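Local structure of type III pantothenate kinase (Campylobacter jejuni, 2NRH) at residues I75-A80 and T97-S102; E61-F66 and K204-L209; G157-I162 and A182-H187; P113-Y118 and G175-F180. The protein probably catalyses the ATP-dependent phosphorylation of pantothenate, the first step of coenzyme A biosynthesis, as a homodimeric type III pantothenate kinase. The protein carries 2 engineered substitutions. One frame throughout, in Å; residues are numbered along the deposited sequence.

In the fold
Two five-stranded mixed sheets, both with strand order 3-2-1-4-5, form the duplicated core expected of the actin-like ATPase superfamily, and the four contacts are spread over it. Contact 1, at the predicted substrate site near the centre of the chain, sets helix 75-81 on strand 95-102 of the second sheet. F64 and F66 of contact 2 pack on that helix, although the two centres lie about 17 Å apart; contact 2 also brings the last ordered residues, 204-209, back to residues 61-66, so contacts 1, 3 and 4 fall between its segments in sequence. Contacts 3 and 4, centres about 13 Å apart, interleave along the chain and lie across its centre from contact 2, both touching the second subunit.

Contact 1 (I75-A80 and T97-S102); sequences IDRIAA and TIDIIS
D99 OD1 is gripped twice: R77 NH2 donates to it at 2.8 Å, and H106 NE2 on the neighbouring strand 105-113 forms a second hydrogen bond. The other carboxylate oxygen, D99 OD2, takes the N-H of R77 NE at 2.9 Å through its syn lone pair, in a nearly straight bond (168°) that lies in the guanidinium plane. The NH2 bond is more bent and comes in tilted from both planes. Together they make a side-on, two-nitrogen salt bridge whose flat groups are close to coplanar, 30° apart. A bend at chi3 (63°) in the otherwise extended arginine chain turns its NE edge to the aspartate. This bridge ties helix 75-81 to strand 95-102 in the second sheet of the actin-like ATPase fold, beside the predicted pantothenate site to which R77 and Y70 belong. D99 would then be a second-shell residue, if R77 binds substrate as predicted. T97 covers one guanidinium face, its CB 3.6 Å from R77 NE, and its methyl CG2 lies 3.8 Å from R77 CD. The third guanidinium nitrogen, R77 NH1, is hydrogen-bonded to Y70 OH.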
loop_
_atom_site.group_PDB
_atom_site.type_symbol
_atom_site.label_atom_id
_atom_site.label_comp_id
_atom_site.label_asym_id
_atom_site.label_seq_id
_atom_site.Cartn_x
_atom_site.Cartn_y
_atom_site.Cartn_z
ATOM N N ILE B 75 -16.928 11.369 8.284
ATOM C CA ILE B 75 -18.396 11.153 8.201
ATOM C C ILE B 75 -18.746 10.115 7.148
ATOM O O ILE B 75 -19.769 9.403 7.226
ATOM C CB ILE B 75 -19.186 12.526 8.023
ATOM C CG1 ILE B 75 -20.694 12.304 8.236
ATOM C CG2 ILE B 75 -18.946 13.166 6.655
ATOM C CD1 ILE B 75 -21.026 11.307 9.354
ATOM N N ASP B 76 -17.911 10.032 6.129
ATOM C CA ASP B 76 -18.129 8.978 5.118
ATOM C C ASP B 76 -18.008 7.544 5.656
ATOM O O ASP B 76 -18.793 6.669 5.315
ATOM C CB ASP B 76 -17.225 9.194 3.908
ATOM C CG ASP B 76 -15.755 9.213 4.263
ATOM O OD1 ASP B 76 -15.318 9.513 5.434
ATOM O OD2 ASP B 76 -14.996 8.933 3.320
ATOM N N ARG B 77 -16.999 7.300 6.482
ATOM C CA ARG B 77 -16.831 6.008 7.171
ATOM C C ARG B 77 -17.949 5.780 8.202
ATOM O O ARG B 77 -18.480 4.682 8.296
ATOM C CB ARG B 77 -15.454 5.962 7.821
ATOM C CG ARG B 77 -14.375 6.037 6.753
ATOM C CD ARG B 77 -12.960 6.226 7.308
ATOM N NE ARG B 77 -12.473 5.141 8.133
ATOM C CZ ARG B 77 -11.373 5.201 8.878
ATOM N NH1 ARG B 77 -10.580 6.259 8.846
ATOM N NH2 ARG B 77 -11.008 4.162 9.599
ATOM N N ILE B 78 -18.305 6.809 8.967
ATOM C CA ILE B 78 -19.410 6.697 9.887
ATOM C C ILE B 78 -20.693 6.225 9.155
ATOM O O ILE B 78 -21.295 5.229 9.544
ATOM C CB ILE B 78 -19.644 8.021 10.695
ATOM C CG1 ILE B 78 -18.541 8.198 11.724
ATOM C CG2 ILE B 78 -21.025 7.995 11.396
ATOM C CD1 ILE B 78 -18.430 9.561 12.367
ATOM N N ALA B 79 -21.074 6.941 8.090
ATOM C CA ALA B 79 -22.265 6.643 7.341
ATOM C C ALA B 79 -22.263 5.235 6.741
ATOM O O ALA B 79 -23.331 4.628 6.586
ATOM C CB ALA B 79 -22.468 7.704 6.228
ATOM N N ALA B 80 -21.098 4.721 6.359
ATOM C CA ALA B 80 -21.026 3.342 5.804
ATOM C C ALA B 80 -21.093 2.276 6.876
ATOM O O ALA B 80 -21.510 1.144 6.580
ATOM C CB ALA B 80 -19.783 3.122 4.972
ATOM N N THR B 97 -10.498 2.114 3.322
ATOM C CA THR B 97 -10.655 2.171 4.790
ATOM C C THR B 97 -11.344 0.906 5.273
ATOM O O THR B 97 -12.264 0.423 4.637
ATOM C CB THR B 97 -11.430 3.403 5.213
ATOM O OG1 THR B 97 -12.740 3.344 4.621
ATOM C CG2 THR B 97 -10.678 4.635 4.720
ATOM N N ILE B 98 -10.811 0.327 6.343
ATOM C CA ILE B 98 -11.347 -0.905 6.946
ATOM C C ILE B 98 -11.777 -0.583 8.369
ATOM O O ILE B 98 -10.981 -0.207 9.201
ATOM C CB ILE B 98 -10.293 -2.053 6.920
ATOM C CG1 ILE B 98 -9.843 -2.390 5.509
ATOM C CG2 ILE B 98 -10.887 -3.353 7.461
ATOM C CD1 ILE B 98 -8.550 -1.793 5.079
ATOM N N ASP B 99 -13.052 -0.683 8.653
ATOM C CA ASP B 99 -13.569 -0.370 10.006
ATOM C C ASP B 99 -14.251 -1.577 10.664
ATOM O O ASP B 99 -14.955 -2.373 10.022
ATOM C CB ASP B 99 -14.521 0.818 9.943
ATOM C CG ASP B 99 -13.788 2.155 9.694
ATOM O OD1 ASP B 99 -13.081 2.609 10.636
ATOM O OD2 ASP B 99 -13.936 2.729 8.564
ATOM N N ILE B 100 -14.072 -1.692 11.965
ATOM C CA ILE B 100 -14.571 -2.863 12.676
ATOM C C ILE B 100 -15.694 -2.538 13.640
ATOM O O ILE B 100 -15.509 -1.756 14.567
ATOM C CB ILE B 100 -13.417 -3.652 13.364
ATOM C CG1 ILE B 100 -12.374 -4.126 12.302
ATOM C CG2 ILE B 100 -13.989 -4.882 14.108
ATOM C CD1 ILE B 100 -11.457 -3.057 11.750
ATOM N N ILE B 101 -16.868 -3.133 13.386
ATOM C CA ILE B 101 -18.049 -2.951 14.220
ATOM C C ILE B 101 -18.402 -4.239 15.006
ATOM O O ILE B 101 -18.370 -5.389 14.497
ATOM C CB ILE B 101 -19.269 -2.464 13.389
ATOM C CG1 ILE B 101 -18.857 -1.347 12.377
ATOM C CG2 ILE B 101 -20.446 -2.013 14.298
ATOM C CD1 ILE B 101 -18.402 0.002 12.988
ATOM N N SER B 102 -18.703 -4.030 16.281
ATOM C CA SER B 102 -19.094 -5.117 17.144
ATOM C C SER B 102 -20.122 -4.553 18.049
ATOM O O SER B 102 -19.835 -3.688 18.851
ATOM C CB SER B 102 -17.942 -5.653 17.957
ATOM O OG SER B 102 -18.428 -6.669 18.824
#

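Contact 2 (E61-F66 and K204-L209); sequences EPYFLF and KENPNL
Y63 meets segment 204-209 with its ring and hydroxyl, touching N206 at one side of the ring and L209 at the phenolic end. The carbonyl oxygen OD1 of N206 comes within 3.3 Å of Y63 CD1, approaching the ring obliquely, and the amide is turned steeply against it, the two planes 70° apart. No hydrogen bond joins the pair. L209 brings its two methyls differently: CD1 lies over one face of the ring, while CD2 sits at the far end, 3.5 Å from Y63 OH and 3.6 Å from Y63 CZ. The tyrosine and leucine side chains run past each other in opposite directions, which spreads the leucine contact along the outer part of the ring.

Behind this first shell, N206 ND2 is bonded to the backbone oxygen of I202 in the preceding helix 194-204, which holds the amide in place with OD1 toward the ring; N206 CG lies anti to the carbonyl carbon (chi1 -47°), the setting that serves both partners. A type I beta turn, closed by the 3.2 Å bond from L209 N to N206 O, folds the chain back so that N206 and L209 both face Y63. A short 3-10 turn at 61-63 presents the tyrosine; the next residue, F64, starts off away from this contact, and its ring packs on I75 and I78. Y63 also rests on I202, and L209 reaches F39 and L60. This is surface packing that joins the loop between strand 57-59 and helix 75-81 to the type I turn after helix 194-204.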
loop_
_atom_site.group_PDB
_atom_site.type_symbol
_atom_site.label_atom_id
_atom_site.label_comp_id
_atom_site.label_asym_id
_atom_site.label_seq_id
_atom_site.Cartn_x
_atom_site.Cartn_y
_atom_site.Cartn_z
ATOM N N GLU B 61 -24.610 15.322 8.904
ATOM C CA GLU B 61 -23.551 14.928 9.846
ATOM C C GLU B 61 -23.939 15.044 11.328
ATOM O O GLU B 61 -23.659 14.126 12.089
ATOM C CB GLU B 61 -22.250 15.686 9.584
ATOM C CG GLU B 61 -21.142 15.439 10.592
ATOM C CD GLU B 61 -19.762 15.787 9.985
ATOM O OE1 GLU B 61 -19.758 16.351 8.874
ATOM O OE2 GLU B 61 -18.704 15.538 10.618
ATOM N N PRO B 62 -24.567 16.182 11.740
ATOM C CA PRO B 62 -24.931 16.354 13.172
ATOM C C PRO B 62 -25.890 15.309 13.722
ATOM O O PRO B 62 -25.946 15.149 14.936
ATOM C CB PRO B 62 -25.580 17.764 13.221
ATOM C CG PRO B 62 -24.981 18.494 11.952
ATOM C CD PRO B 62 -24.932 17.374 10.933
ATOM N N TYR B 63 -26.616 14.601 12.862
ATOM C CA TYR B 63 -27.603 13.605 13.292
ATOM C C TYR B 63 -27.022 12.218 13.552
ATOM O O TYR B 63 -27.676 11.354 14.170
ATOM C CB TYR B 63 -28.756 13.535 12.288
ATOM C CG TYR B 63 -29.482 14.850 12.172
ATOM C CD1 TYR B 63 -30.542 15.149 13.029
ATOM C CD2 TYR B 63 -29.088 15.829 11.236
ATOM C CE1 TYR B 63 -31.211 16.341 12.950
ATOM C CE2 TYR B 63 -29.745 17.045 11.157
ATOM C CZ TYR B 63 -30.819 17.284 12.021
ATOM O OH TYR B 63 -31.516 18.487 11.992
ATOM N N PHE B 64 -25.785 12.005 13.094
ATOM C CA PHE B 64 -25.148 10.695 13.221
ATOM C C PHE B 64 -24.668 10.463 14.638
ATOM O O PHE B 64 -23.700 11.079 15.056
ATOM C CB PHE B 64 -23.971 10.563 12.227
ATOM C CG PHE B 64 -24.384 10.059 10.852
ATOM C CD1 PHE B 64 -24.496 8.695 10.599
ATOM C CD2 PHE B 64 -24.677 10.947 9.847
ATOM C CE1 PHE B 64 -24.894 8.249 9.376
ATOM C CE2 PHE B 64 -25.099 10.511 8.611
ATOM C CZ PHE B 64 -25.197 9.164 8.366
ATOM N N LEU B 65 -25.315 9.567 15.383
ATOM C CA LEU B 65 -24.752 9.142 16.676
ATOM C C LEU B 65 -24.103 7.734 16.594
ATOM O O LEU B 65 -24.744 6.696 16.333
ATOM C CB LEU B 65 -25.768 9.313 17.839
ATOM C CG LEU B 65 -26.612 10.630 17.864
ATOM C CD1 LEU B 65 -27.385 10.755 19.112
ATOM C CD2 LEU B 65 -25.817 11.965 17.597
ATOM N N PHE B 66 -22.806 7.700 16.829
ATOM C CA PHE B 66 -22.025 6.564 16.465
ATOM C C PHE B 66 -20.964 6.397 17.515
ATOM O O PHE B 66 -20.222 7.301 17.767
ATOM C CB PHE B 66 -21.435 6.838 15.063
ATOM C CG PHE B 66 -20.570 5.750 14.539
ATOM C CD1 PHE B 66 -21.119 4.561 14.106
ATOM C CD2 PHE B 66 -19.198 5.940 14.443
ATOM C CE1 PHE B 66 -20.325 3.561 13.617
ATOM C CE2 PHE B 66 -18.416 4.974 13.930
ATOM C CZ PHE B 66 -18.969 3.756 13.538
ATOM N N LYS B 204 -34.888 8.322 8.403
ATOM C CA LYS B 204 -35.989 7.549 8.946
ATOM C C LYS B 204 -36.041 7.674 10.460
ATOM O O LYS B 204 -37.021 7.253 11.077
ATOM C CB LYS B 204 -35.934 6.071 8.505
ATOM C CG LYS B 204 -34.895 5.201 9.242
ATOM C CD LYS B 204 -35.247 3.679 9.297
ATOM C CE LYS B 204 -35.868 3.308 10.677
ATOM N NZ LYS B 204 -34.811 3.110 11.763
ATOM N N GLU B 205 -34.995 8.269 11.035
ATOM C CA GLU B 205 -34.818 8.418 12.499
ATOM C C GLU B 205 -35.100 9.837 12.989
ATOM O O GLU B 205 -35.174 10.091 14.189
ATOM C CB GLU B 205 -33.392 8.052 12.928
ATOM C CG GLU B 205 -33.018 6.619 12.714
ATOM C CD GLU B 205 -31.643 6.221 13.304
ATOM O OE1 GLU B 205 -30.778 7.088 13.663
ATOM O OE2 GLU B 205 -31.429 4.997 13.404
ATOM N N ASN B 206 -35.162 10.765 12.045
ATOM C CA ASN B 206 -35.464 12.156 12.310
ATOM C C ASN B 206 -36.388 12.542 11.151
ATOM O O ASN B 206 -35.951 13.184 10.214
ATOM C CB ASN B 206 -34.201 13.040 12.301
ATOM C CG ASN B 206 -33.029 12.460 13.114
ATOM O OD1 ASN B 206 -32.723 12.943 14.203
ATOM N ND2 ASN B 206 -32.341 11.457 12.561
ATOM N N PRO B 207 -37.656 12.100 11.184
ATOM C CA PRO B 207 -38.561 12.402 10.058
ATOM C C PRO B 207 -38.935 13.892 9.907
ATOM O O PRO B 207 -39.335 14.304 8.796
ATOM C CB PRO B 207 -39.798 11.542 10.346
ATOM C CG PRO B 207 -39.333 10.538 11.427
ATOM C CD PRO B 207 -38.321 11.280 12.215
ATOM N N ASN B 208 -38.778 14.669 10.995
ATOM C CA ASN B 208 -38.943 16.135 10.977
ATOM C C ASN B 208 -38.028 16.812 9.915
ATOM O O ASN B 208 -38.305 17.933 9.446
ATOM C CB ASN B 208 -38.699 16.763 12.376
ATOM C CG ASN B 208 -39.504 16.061 13.548
ATOM O OD1 ASN B 208 -38.976 15.875 14.662
ATOM N ND2 ASN B 208 -40.765 15.699 13.293
ATOM N N LEU B 209 -36.924 16.135 9.559
ATOM C CA LEU B 209 -36.200 16.440 8.326
ATOM C C LEU B 209 -37.135 16.159 7.138
ATOM O O LEU B 209 -37.141 16.896 6.155
ATOM C CB LEU B 209 -34.934 15.591 8.195
ATOM C CG LEU B 209 -33.797 15.641 9.227
ATOM C CD1 LEU B 209 -32.763 14.567 8.928
ATOM C CD2 LEU B 209 -33.164 17.014 9.260
#

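Contact 3 (G157-I162 and A182-H187); sequences GIYLLI and ANYFDH
The ring of Y159 projects from helix 146-165 into a hollow bounded by Y184 and F185, in the loop between helix 178-182 and strand 188-190, and so packs the helix against that loop. The CG of Y159 stands opposite its own backbone N (chi1 174°), which carries the ring out toward the loop. There Y159 and F185 lie as nearly parallel plates, 15° apart but strongly displaced, with centroids 4.8 Å from each other, so that little of one ring lies over the other. They meet at their margins: Y159 CE1 lies over a face of F185, and Y159 CD1 comes 3.4 Å from F185 CZ.

F185 is in turn a bump received between Y159 and I162, one helical turn further on. Methyl CG2 of I162 reaches F185 CZ at 3.6 Å, and the carbonyl oxygen of Y159 faces the same end of the ring, at its edge and in its plane. Y184 CB closes a neighbouring wall of the hollow, 3.6 Å from Y159 CD1, while its carbonyl oxygen approaches the tyrosine ring edge. A type I turn, closed by the bond from F185 N to A182 O, brings both residues up to the helix. L171 of strand 171-174, in the second sheet, touches both I162 and F185; I162 also rests on I98.

No hydrogen bond crosses the interface, and Y159 OH bonds instead to K163 NZ; cohesion therefore rests on apolar contact and on aromatic C-H edges facing carbonyl oxygens.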
loop_
_atom_site.group_PDB
_atom_site.type_symbol
_atom_site.label_atom_id
_atom_site.label_comp_id
_atom_site.label_asym_id
_atom_site.label_seq_id
_atom_site.Cartn_x
_atom_site.Cartn_y
_atom_site.Cartn_z
ATOM N N GLY B 157 -1.793 -8.281 -0.044
ATOM C CA GLY B 157 -1.665 -7.401 1.095
ATOM C C GLY B 157 -3.011 -6.943 1.644
ATOM O O GLY B 157 -3.222 -6.968 2.855
ATOM N N ILE B 158 -3.910 -6.522 0.759
ATOM C CA ILE B 158 -5.292 -6.166 1.122
ATOM C C ILE B 158 -6.098 -7.389 1.554
ATOM O O ILE B 158 -6.856 -7.305 2.502
ATOM C CB ILE B 158 -6.081 -5.470 -0.070
ATOM C CG1 ILE B 158 -5.417 -4.178 -0.523
ATOM C CG2 ILE B 158 -7.450 -5.092 0.326
ATOM C CD1 ILE B 158 -5.851 -3.794 -1.888
ATOM N N TYR B 159 -5.987 -8.498 0.821
ATOM C CA TYR B 159 -6.656 -9.728 1.207
ATOM C C TYR B 159 -6.278 -10.161 2.637
ATOM O O TYR B 159 -7.133 -10.456 3.427
ATOM C CB TYR B 159 -6.390 -10.876 0.198
ATOM C CG TYR B 159 -6.968 -12.198 0.680
ATOM C CD1 TYR B 159 -8.306 -12.529 0.430
ATOM C CD2 TYR B 159 -6.200 -13.093 1.449
ATOM C CE1 TYR B 159 -8.863 -13.740 0.900
ATOM C CE2 TYR B 159 -6.756 -14.290 1.943
ATOM C CZ TYR B 159 -8.083 -14.603 1.654
ATOM O OH TYR B 159 -8.628 -15.805 2.094
ATOM N N LEU B 160 -4.998 -10.188 2.971
ATOM C CA LEU B 160 -4.618 -10.635 4.302
ATOM C C LEU B 160 -4.975 -9.669 5.409
ATOM O O LEU B 160 -5.425 -10.118 6.474
ATOM C CB LEU B 160 -3.133 -11.018 4.389
ATOM C CG LEU B 160 -2.578 -12.177 3.544
ATOM C CD1 LEU B 160 -1.071 -12.193 3.609
ATOM C CD2 LEU B 160 -3.178 -13.491 4.029
ATOM N N LEU B 161 -4.786 -8.359 5.193
ATOM C CA LEU B 161 -5.268 -7.385 6.176
ATOM C C LEU B 161 -6.745 -7.527 6.431
ATOM O O LEU B 161 -7.172 -7.483 7.582
ATOM C CB LEU B 161 -4.958 -5.938 5.799
ATOM C CG LEU B 161 -3.514 -5.596 6.086
ATOM C CD1 LEU B 161 -3.103 -4.529 5.100
ATOM C CD2 LEU B 161 -3.299 -5.182 7.579
ATOM N N ILE B 162 -7.540 -7.697 5.395
ATOM C CA ILE B 162 -8.954 -7.811 5.662
ATOM C C ILE B 162 -9.359 -9.127 6.348
ATOM O O ILE B 162 -10.276 -9.122 7.168
ATOM C CB ILE B 162 -9.789 -7.626 4.433
ATOM C CG1 ILE B 162 -9.715 -6.169 3.956
ATOM C CG2 ILE B 162 -11.219 -8.103 4.704
ATOM C CD1 ILE B 162 -10.080 -6.044 2.492
ATOM N N ALA B 182 -14.494 -7.974 -2.635
ATOM C CA ALA B 182 -15.479 -8.879 -2.048
ATOM C C ALA B 182 -15.321 -10.341 -2.587
ATOM O O ALA B 182 -15.271 -11.307 -1.804
ATOM C CB ALA B 182 -16.846 -8.346 -2.309
ATOM N N ASN B 183 -15.177 -10.473 -3.913
ATOM C CA ASN B 183 -15.017 -11.754 -4.595
ATOM C C ASN B 183 -13.928 -12.632 -4.033
ATOM O O ASN B 183 -13.996 -13.827 -4.205
ATOM C CB ASN B 183 -14.899 -11.589 -6.106
ATOM C CG ASN B 183 -16.127 -10.956 -6.702
ATOM O OD1 ASN B 183 -17.153 -10.908 -6.046
ATOM N ND2 ASN B 183 -16.030 -10.412 -7.920
ATOM N N TYR B 184 -12.964 -12.107 -3.300
ATOM C CA TYR B 184 -11.990 -13.011 -2.665
ATOM C C TYR B 184 -12.512 -13.674 -1.374
ATOM O O TYR B 184 -11.763 -14.390 -0.691
ATOM C CB TYR B 184 -10.745 -12.263 -2.252
ATOM C CG TYR B 184 -9.821 -11.788 -3.341
ATOM C CD1 TYR B 184 -9.226 -12.673 -4.248
ATOM C CD2 TYR B 184 -9.480 -10.443 -3.413
ATOM C CE1 TYR B 184 -8.341 -12.210 -5.231
ATOM C CE2 TYR B 184 -8.592 -9.971 -4.377
ATOM C CZ TYR B 184 -8.022 -10.855 -5.278
ATOM O OH TYR B 184 -7.179 -10.330 -6.216
ATOM N N PHE B 185 -13.757 -13.391 -0.995
ATOM C CA PHE B 185 -14.237 -13.810 0.323
ATOM C C PHE B 185 -15.585 -14.472 0.218
ATOM O O PHE B 185 -16.442 -14.056 -0.568
ATOM C CB PHE B 185 -14.350 -12.602 1.293
ATOM C CG PHE B 185 -13.007 -11.976 1.690
ATOM C CD1 PHE B 185 -12.244 -12.521 2.704
ATOM C CD2 PHE B 185 -12.552 -10.834 1.069
ATOM C CE1 PHE B 185 -11.017 -11.965 3.048
ATOM C CE2 PHE B 185 -11.334 -10.264 1.413
ATOM C CZ PHE B 185 -10.563 -10.827 2.397
ATOM N N ASP B 186 -15.799 -15.509 1.016
ATOM C CA ASP B 186 -17.184 -15.953 1.196
ATOM C C ASP B 186 -17.735 -15.364 2.477
ATOM O O ASP B 186 -16.970 -14.972 3.363
ATOM C CB ASP B 186 -17.336 -17.464 1.119
ATOM C CG ASP B 186 -16.657 -18.165 2.233
ATOM O OD1 ASP B 186 -17.369 -18.414 3.245
ATOM O OD2 ASP B 186 -15.443 -18.480 2.106
ATOM N N HIS B 187 -19.061 -15.263 2.556
ATOM C CA HIS B 187 -19.722 -14.614 3.687
ATOM C C HIS B 187 -19.481 -13.089 3.673
ATOM O O HIS B 187 -19.424 -12.447 4.725
ATOM C CB HIS B 187 -19.273 -15.239 5.024
ATOM C CG HIS B 187 -19.673 -16.681 5.203
ATOM N ND1 HIS B 187 -18.973 -17.552 6.023
ATOM C CD2 HIS B 187 -20.704 -17.400 4.682
ATOM C CE1 HIS B 187 -19.554 -18.741 5.994
ATOM N NE2 HIS B 187 -20.604 -18.676 5.189
#

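Contact 4 (P113-Y118 and G175-F180); sequences PGIANY and GGDGQF. With SO4 (sulfate ion), chain E.
I115 drives its terminal methyl CD1 into the corner between D177 and F180, and this is where the segments pack most closely. The methyl lies 3.9 Å from D177 CG and 4.1 Å from F180 CE2, approaching the phenyl ring obliquely. An extended chi2 (178°) holds CD1 at full stretch from the first turn of helix 115-125, and F155 of helix 146-165 touches both I115 and F180, meeting the latter ring edge-to-face. Even this part is light, a single methyl against two side chains.

The polar side is looser and bridged by solvent. A water accepts from the backbone I115 N, a long bond of 3.3 Å, and donates to D177 OD2 at 2.7 Å, linking the N-terminal ends of the two helices. Farther out, a sulfate, probably from the crystallisation liquor, sits on G175-G176, just before helix 178-182: G176 N donates to its O1 at 2.7 Å, and G175 CA lies 3.0 Å from the same O1. The D177 side chain lies about 8 Å from those of S94 and D91, predicted ATP and potassium ligands. The sulfate indicates that this turn can bind an anion, which may or may not reflect nucleotide phosphate binding nearby.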
loop_
_atom_site.group_PDB
_atom_site.type_symbol
_atom_site.label_atom_id
_atom_site.label_comp_id
_atom_site.label_asym_id
_atom_site.label_seq_id
_atom_site.Cartn_x
_atom_site.Cartn_y
_atom_site.Cartn_z
ATOM N N PRO B 113 -3.538 2.644 0.837
ATOM C CA PRO B 113 -3.846 3.361 -0.430
ATOM C C PRO B 113 -4.922 2.649 -1.263
ATOM O O PRO B 113 -5.065 1.401 -1.184
ATOM C CB PRO B 113 -2.489 3.362 -1.203
ATOM C CG PRO B 113 -1.436 3.032 -0.179
ATOM C CD PRO B 113 -2.188 2.063 0.794
ATOM N N GLY B 114 -5.703 3.435 -1.999
ATOM C CA GLY B 114 -6.499 2.920 -3.101
ATOM C C GLY B 114 -5.638 2.291 -4.178
ATOM O O GLY B 114 -4.451 2.598 -4.301
ATOM N N ILE B 115 -6.232 1.398 -4.940
ATOM C CA ILE B 115 -5.540 0.584 -5.952
ATOM C C ILE B 115 -4.862 1.405 -7.050
ATOM O O ILE B 115 -3.685 1.122 -7.402
ATOM C CB ILE B 115 -6.513 -0.489 -6.561
ATOM C CG1 ILE B 115 -6.946 -1.471 -5.471
ATOM C CG2 ILE B 115 -5.874 -1.260 -7.726
ATOM C CD1 ILE B 115 -7.912 -2.505 -5.991
ATOM N N ALA B 116 -5.565 2.409 -7.592
ATOM C CA ALA B 116 -4.971 3.349 -8.556
ATOM C C ALA B 116 -3.730 3.977 -7.969
ATOM O O ALA B 116 -2.723 4.108 -8.648
ATOM C CB ALA B 116 -5.989 4.475 -8.998
ATOM N N ASN B 117 -3.778 4.332 -6.687
ATOM C CA ASN B 117 -2.620 4.978 -6.044
ATOM C C ASN B 117 -1.412 4.081 -5.891
ATOM O O ASN B 117 -0.330 4.556 -6.075
ATOM C CB ASN B 117 -2.994 5.637 -4.727
ATOM C CG ASN B 117 -3.542 7.036 -4.945
ATOM O OD1 ASN B 117 -3.422 7.624 -6.050
ATOM N ND2 ASN B 117 -4.148 7.581 -3.907
ATOM N N TYR B 118 -1.624 2.795 -5.580
ATOM C CA TYR B 118 -0.552 1.776 -5.616
ATOM C C TYR B 118 0.133 1.769 -6.993
ATOM O O TYR B 118 1.347 1.770 -7.054
ATOM C CB TYR B 118 -1.106 0.369 -5.355
ATOM C CG TYR B 118 -1.274 -0.021 -3.908
ATOM C CD1 TYR B 118 -0.158 -0.340 -3.102
ATOM C CD2 TYR B 118 -2.558 -0.164 -3.346
ATOM C CE1 TYR B 118 -0.335 -0.738 -1.746
ATOM C CE2 TYR B 118 -2.730 -0.582 -1.977
ATOM C CZ TYR B 118 -1.608 -0.869 -1.201
ATOM O OH TYR B 118 -1.765 -1.306 0.146
ATOM N N GLY B 175 -17.916 0.895 -2.581
ATOM C CA GLY B 175 -16.922 1.662 -3.336
ATOM C C GLY B 175 -16.593 1.061 -4.699
ATOM O O GLY B 175 -16.925 -0.107 -4.965
ATOM N N GLY B 176 -15.957 1.871 -5.560
ATOM C CA GLY B 176 -15.611 1.490 -6.933
ATOM C C GLY B 176 -14.847 0.197 -7.031
ATOM O O GLY B 176 -14.976 -0.498 -8.019
ATOM N N ASP B 177 -14.054 -0.152 -6.010
ATOM C CA ASP B 177 -13.245 -1.388 -6.074
ATOM C C ASP B 177 -13.748 -2.444 -5.126
ATOM O O ASP B 177 -13.078 -3.447 -4.900
ATOM C CB ASP B 177 -11.745 -1.127 -5.807
ATOM C CG ASP B 177 -11.040 -0.438 -6.985
ATOM O OD1 ASP B 177 -11.122 -0.957 -8.125
ATOM O OD2 ASP B 177 -10.372 0.601 -6.778
ATOM N N GLY B 178 -14.919 -2.210 -4.559
ATOM C CA GLY B 178 -15.426 -3.082 -3.488
ATOM C C GLY B 178 -15.809 -4.492 -3.963
ATOM O O GLY B 178 -15.446 -5.487 -3.294
ATOM N N GLN B 179 -16.493 -4.573 -5.125
ATOM C CA GLN B 179 -16.968 -5.871 -5.687
ATOM C C GLN B 179 -15.788 -6.819 -5.984
ATOM O O GLN B 179 -15.776 -8.001 -5.568
ATOM C CB GLN B 179 -17.886 -5.694 -6.926
ATOM C CG GLN B 179 -18.463 -7.058 -7.473
ATOM C CD GLN B 179 -19.275 -7.844 -6.432
ATOM O OE1 GLN B 179 -20.420 -7.534 -6.185
ATOM N NE2 GLN B 179 -18.663 -8.856 -5.814
ATOM N N PHE B 180 -14.776 -6.252 -6.641
ATOM C CA PHE B 180 -13.526 -6.921 -6.871
ATOM C C PHE B 180 -12.897 -7.513 -5.592
ATOM O O PHE B 180 -12.520 -8.706 -5.539
ATOM C CB PHE B 180 -12.591 -5.967 -7.559
ATOM C CG PHE B 180 -11.211 -6.465 -7.619
ATOM C CD1 PHE B 180 -10.888 -7.550 -8.432
ATOM C CD2 PHE B 180 -10.220 -5.874 -6.866
ATOM C CE1 PHE B 180 -9.604 -8.006 -8.474
ATOM C CE2 PHE B 180 -8.976 -6.362 -6.905
ATOM C CZ PHE B 180 -8.664 -7.411 -7.712
HETATM S S SO4 E . -15.533 5.297 -5.250
HETATM O O1 SO4 E . -15.664 4.204 -4.309
HETATM O O2 SO4 E . -14.964 4.784 -6.492
HETATM O O3 SO4 E . -16.865 5.857 -5.511
HETATM O O4 SO4 E . -14.607 6.309 -4.700
HETATM O O HOH W 1 -9.403 0.875 -4.305
#